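Local coordinates for protein SusD homolog (Bacteroides thetaiotaomicron VPI-5482, PDB 3IV0) that is of unconfirmed function but, as a SusD-family protein of the outer membrane, probably binds sugars at the cell surface for uptake, at residues G457-I463 against G475-W480. Numbering follows the deposited sequence.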
ATOM      1  N   GLY A 457       5.090  17.619  11.243  1.00 12.45           N
ATOM      2  CA  GLY A 457       4.544  16.285  11.438  1.00 11.14           C
ATOM      3  C   GLY A 457       3.063  16.139  11.206  1.00 13.18           C
ATOM      4  O   GLY A 457       2.466  15.106  11.582  1.00 11.87           O
ATOM      5  N   ALA A 458       2.411  17.100  10.558  1.00 10.68           N
ATOM      6  CA  ALA A 458       0.988  16.989  10.264  1.00 11.20           C
ATOM      7  C   ALA A 458       0.636  15.924   9.236  1.00 11.40           C
ATOM      8  O   ALA A 458      -0.541  15.696   8.980  1.00 10.98           O
ATOM      9  CB  ALA A 458       0.384  18.350   9.833  1.00 12.35           C
ATOM     10  N   TRP A 459       1.634  15.289   8.625  1.00  9.66           N
ATOM     11  CA  TRP A 459       1.380  14.142   7.721  1.00  9.87           C
ATOM     12  C   TRP A 459       1.233  12.822   8.502  1.00 10.00           C
ATOM     13  O   TRP A 459       0.816  11.829   7.915  1.00  9.84           O
ATOM     14  CB  TRP A 459       2.486  14.030   6.675  1.00 10.53           C
ATOM     15  CG  TRP A 459       3.826  13.800   7.241  1.00  9.06           C
ATOM     16  CD1 TRP A 459       4.733  14.737   7.555  1.00 12.27           C
ATOM     17  CD2 TRP A 459       4.451  12.530   7.563  1.00  9.71           C
ATOM     18  NE1 TRP A 459       5.868  14.167   8.058  1.00 10.91           N
ATOM     19  CE2 TRP A 459       5.722  12.804   8.063  1.00  8.89           C
ATOM     20  CE3 TRP A 459       4.050  11.193   7.467  1.00  8.45           C
ATOM     21  CZ2 TRP A 459       6.625  11.788   8.464  1.00  9.15           C
ATOM     22  CZ3 TRP A 459       4.933  10.226   7.822  1.00  9.26           C
ATOM     23  CH2 TRP A 459       6.177  10.515   8.347  1.00 10.75           C
ATOM     24  N   THR A 460       1.573  12.806   9.792  1.00  9.56           N
ATOM     25  CA  THR A 460       1.471  11.577  10.596  1.00  9.82           C
ATOM     26  C   THR A 460       0.069  11.409  11.159  1.00 10.18           C
ATOM     27  O   THR A 460      -0.698  12.368  11.213  1.00 11.51           O
ATOM     28  CB  THR A 460       2.435  11.571  11.775  1.00 10.22           C
ATOM     29  OG1 THR A 460       2.060  12.615  12.704  1.00 11.78           O
ATOM     30  CG2 THR A 460       3.887  11.718  11.287  1.00 12.37           C
ATOM     31  N   TRP A 461      -0.267  10.176  11.551  1.00 11.07           N
ATOM     32  CA  TRP A 461      -1.400   9.890  12.414  1.00 10.82           C
ATOM     33  C   TRP A 461      -1.079  10.232  13.864  1.00 10.26           C
ATOM     34  O   TRP A 461       0.029  10.058  14.289  1.00 11.35           O
ATOM     35  CB  TRP A 461      -1.769   8.386  12.319  1.00 10.88           C
ATOM     36  CG  TRP A 461      -2.499   8.036  11.086  1.00  9.66           C
ATOM     37  CD1 TRP A 461      -1.993   7.977   9.829  1.00 10.72           C
ATOM     38  CD2 TRP A 461      -3.913   7.770  10.956  1.00 10.94           C
ATOM     39  NE1 TRP A 461      -2.973   7.644   8.939  1.00 11.09           N
ATOM     40  CE2 TRP A 461      -4.166   7.515   9.602  1.00 11.55           C
ATOM     41  CE3 TRP A 461      -4.973   7.668  11.875  1.00 11.87           C
ATOM     42  CZ2 TRP A 461      -5.436   7.230   9.123  1.00 11.79           C
ATOM     43  CZ3 TRP A 461      -6.212   7.391  11.417  1.00 13.27           C
ATOM     44  CH2 TRP A 461      -6.450   7.178  10.053  1.00 11.63           C
ATOM     45  N   PRO A 462      -2.103  10.664  14.631  1.00 11.00           N
ATOM     46  CA  PRO A 462      -1.922  10.695  16.060  1.00 12.19           C
ATOM     47  C   PRO A 462      -1.561   9.317  16.581  1.00 11.23           C
ATOM     48  O   PRO A 462      -2.033   8.332  16.024  1.00 12.55           O
ATOM     49  CB  PRO A 462      -3.302  11.122  16.589  1.00 13.94           C
ATOM     50  CG  PRO A 462      -3.995  11.780  15.405  1.00 13.57           C
ATOM     51  CD  PRO A 462      -3.460  11.047  14.223  1.00 12.96           C
ATOM     52  N   ILE A 463      -0.770   9.279  17.635  1.00 11.79           N
ATOM     53  CA  ILE A 463      -0.453   8.039  18.347  1.00 13.89           C
ATOM     54  C   ILE A 463      -1.428   7.915  19.518  1.00 13.86           C
ATOM     55  O   ILE A 463      -1.485   8.799  20.372  1.00 15.06           O
ATOM     56  CB  ILE A 463       0.984   8.052  18.818  1.00 14.10           C
ATOM     57  CG1 ILE A 463       1.918   7.941  17.603  1.00 14.94           C
ATOM     58  CG2 ILE A 463       1.272   6.883  19.812  1.00 13.44           C
ATOM     59  CD1 ILE A 463       3.386   8.242  17.905  1.00 15.29           C
ATOM     60  N   GLY A 475       7.106   9.291  22.966  1.00 17.32           N
ATOM     61  CA  GLY A 475       6.502  10.597  22.869  1.00 17.42           C
ATOM     62  C   GLY A 475       5.454  10.620  21.760  1.00 17.24           C
ATOM     63  O   GLY A 475       5.528   9.838  20.793  1.00 16.43           O
ATOM     64  N   LEU A 476       4.454  11.479  21.889  1.00 18.18           N
ATOM     65  CA  LEU A 476       3.384  11.475  20.912  1.00 17.29           C
ATOM     66  C   LEU A 476       3.745  12.228  19.626  1.00 16.11           C
ATOM     67  O   LEU A 476       4.826  12.806  19.503  1.00 16.46           O
ATOM     68  CB  LEU A 476       2.108  12.038  21.527  1.00 21.80           C
ATOM     69  CG  LEU A 476       1.539  11.190  22.678  1.00 22.98           C
ATOM     70  CD1 LEU A 476       0.317  11.868  23.223  1.00 29.30           C
ATOM     71  CD2 LEU A 476       1.217   9.761  22.267  1.00 27.23           C
ATOM     72  N   ASN A 477       2.829  12.193  18.661  1.00 13.48           N
ATOM     73  CA  ASN A 477       2.969  13.012  17.469  1.00 12.83           C
ATOM     74  C   ASN A 477       2.366  14.378  17.792  1.00 13.95           C
ATOM     75  O   ASN A 477       1.157  14.555  17.885  1.00 14.39           O
ATOM     76  CB  ASN A 477       2.368  12.328  16.236  1.00 12.50           C
ATOM     77  CG  ASN A 477       3.339  11.353  15.595  1.00 12.55           C
ATOM     78  OD1 ASN A 477       4.551  11.534  15.699  1.00 12.17           O
ATOM     79  ND2 ASN A 477       2.812  10.317  14.924  1.00 10.64           N
ATOM     80  N   LEU A 478       3.256  15.335  18.018  1.00 14.84           N
ATOM     81  CA  LEU A 478       2.906  16.559  18.725  1.00 17.60           C
ATOM     82  C   LEU A 478       2.054  17.521  17.944  1.00 15.81           C
ATOM     83  O   LEU A 478       1.370  18.382  18.532  1.00 18.30           O
ATOM     84  CB  LEU A 478       4.165  17.250  19.215  1.00 18.96           C
ATOM     85  CG  LEU A 478       4.980  16.394  20.191  1.00 23.18           C
ATOM     86  CD1 LEU A 478       6.217  17.129  20.642  1.00 30.63           C
ATOM     87  CD2 LEU A 478       4.107  16.011  21.387  1.00 25.75           C
ATOM     88  N   PHE A 479       2.009  17.400  16.615  1.00 15.24           N
ATOM     89  CA  PHE A 479       1.115  18.269  15.887  1.00 15.34           C
ATOM     90  C   PHE A 479      -0.322  18.109  16.378  1.00 15.03           C
ATOM     91  O   PHE A 479      -1.135  19.032  16.276  1.00 16.62           O
ATOM     92  CB  PHE A 479       1.168  18.010  14.378  1.00 14.56           C
ATOM     93  CG  PHE A 479       0.338  18.981  13.582  1.00 14.52           C
ATOM     94  CD1 PHE A 479       0.785  20.281  13.378  1.00 15.43           C
ATOM     95  CD2 PHE A 479      -0.887  18.643  13.072  1.00 16.59           C
ATOM     96  CE1 PHE A 479       0.025  21.168  12.675  1.00 15.11           C
ATOM     97  CE2 PHE A 479      -1.645  19.548  12.354  1.00 15.88           C
ATOM     98  CZ  PHE A 479      -1.178  20.838  12.182  1.00 15.72           C
ATOM     99  N   TRP A 480      -0.657  16.910  16.837  1.00 14.63           N
ATOM    100  CA  TRP A 480      -2.039  16.591  17.219  1.00 15.31           C
ATOM    101  C   TRP A 480      -2.294  16.813  18.710  1.00 18.93           C
ATOM    102  O   TRP A 480      -3.377  16.492  19.175  1.00 24.69           O
ATOM    103  CB  TRP A 480      -2.352  15.140  16.824  1.00 14.80           C
ATOM    104  CG  TRP A 480      -1.997  14.897  15.406  1.00 13.56           C
ATOM    105  CD1 TRP A 480      -1.009  14.098  14.955  1.00 12.80           C
ATOM    106  CD2 TRP A 480      -2.626  15.472  14.265  1.00 12.83           C
ATOM    107  NE1 TRP A 480      -0.967  14.155  13.588  1.00 12.19           N
ATOM    108  CE2 TRP A 480      -1.945  14.999  13.130  1.00 12.76           C
ATOM    109  CE3 TRP A 480      -3.692  16.371  14.078  1.00 13.23           C
ATOM    110  CZ2 TRP A 480      -2.298  15.389  11.825  1.00 13.56           C
ATOM    111  CZ3 TRP A 480      -4.017  16.759  12.815  1.00 14.52           C
ATOM    112  CH2 TRP A 480      -3.344  16.270  11.698  1.00 13.99           C
TER
HETATM  113  O   HOH W   1       3.066  15.462  14.749  1.00 19.56           O
HETATM  114  O   HOH W   2      -0.223  12.131  18.563  1.00 18.73           O
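Irregular segment 457-463 passes 475-480, a loop ending in a 3-10 turn, with residues paired in opposite order (Ile463 CA to Leu476 CA 5.8 Å) and no direct backbone hydrogen bond; one water bridges Ile463 N to Asn477 O. The amide of Asn477 sends ND2 almost straight down the carbonyl of Trp461, 2.9 Å from its O, which lies close to the amide plane; Phe142 O takes another ND2 bond, and Arg159 holds OD1, which fixes the amide's flip. Trp480 is sandwiched: Pro462 CG lies over the five-membered ring, 3.9 Å from its centroid, while Phe479 CD2 sits over the opposite face. The indole edge gives a weak, bent bond from NE1 to Thr460 O, 3.0 Å away, an oxygen Arg51 also grips. With CG of Phe479 anti to its own nitrogen (chi1 -175°), the phenyl face receives Ala458 CB in a CH-pi contact, 3.5 Å from the centroid. A leucine in place of Trp480 would probably leave Pro462 without its aromatic platform and Thr460 O with one donor fewer. Gly457, whose positive phi ends helix 451-455 in a Schellman motif, opens the type I turn through Thr460, against which the C-terminal 3-10 turn of this SusD-family fold closes.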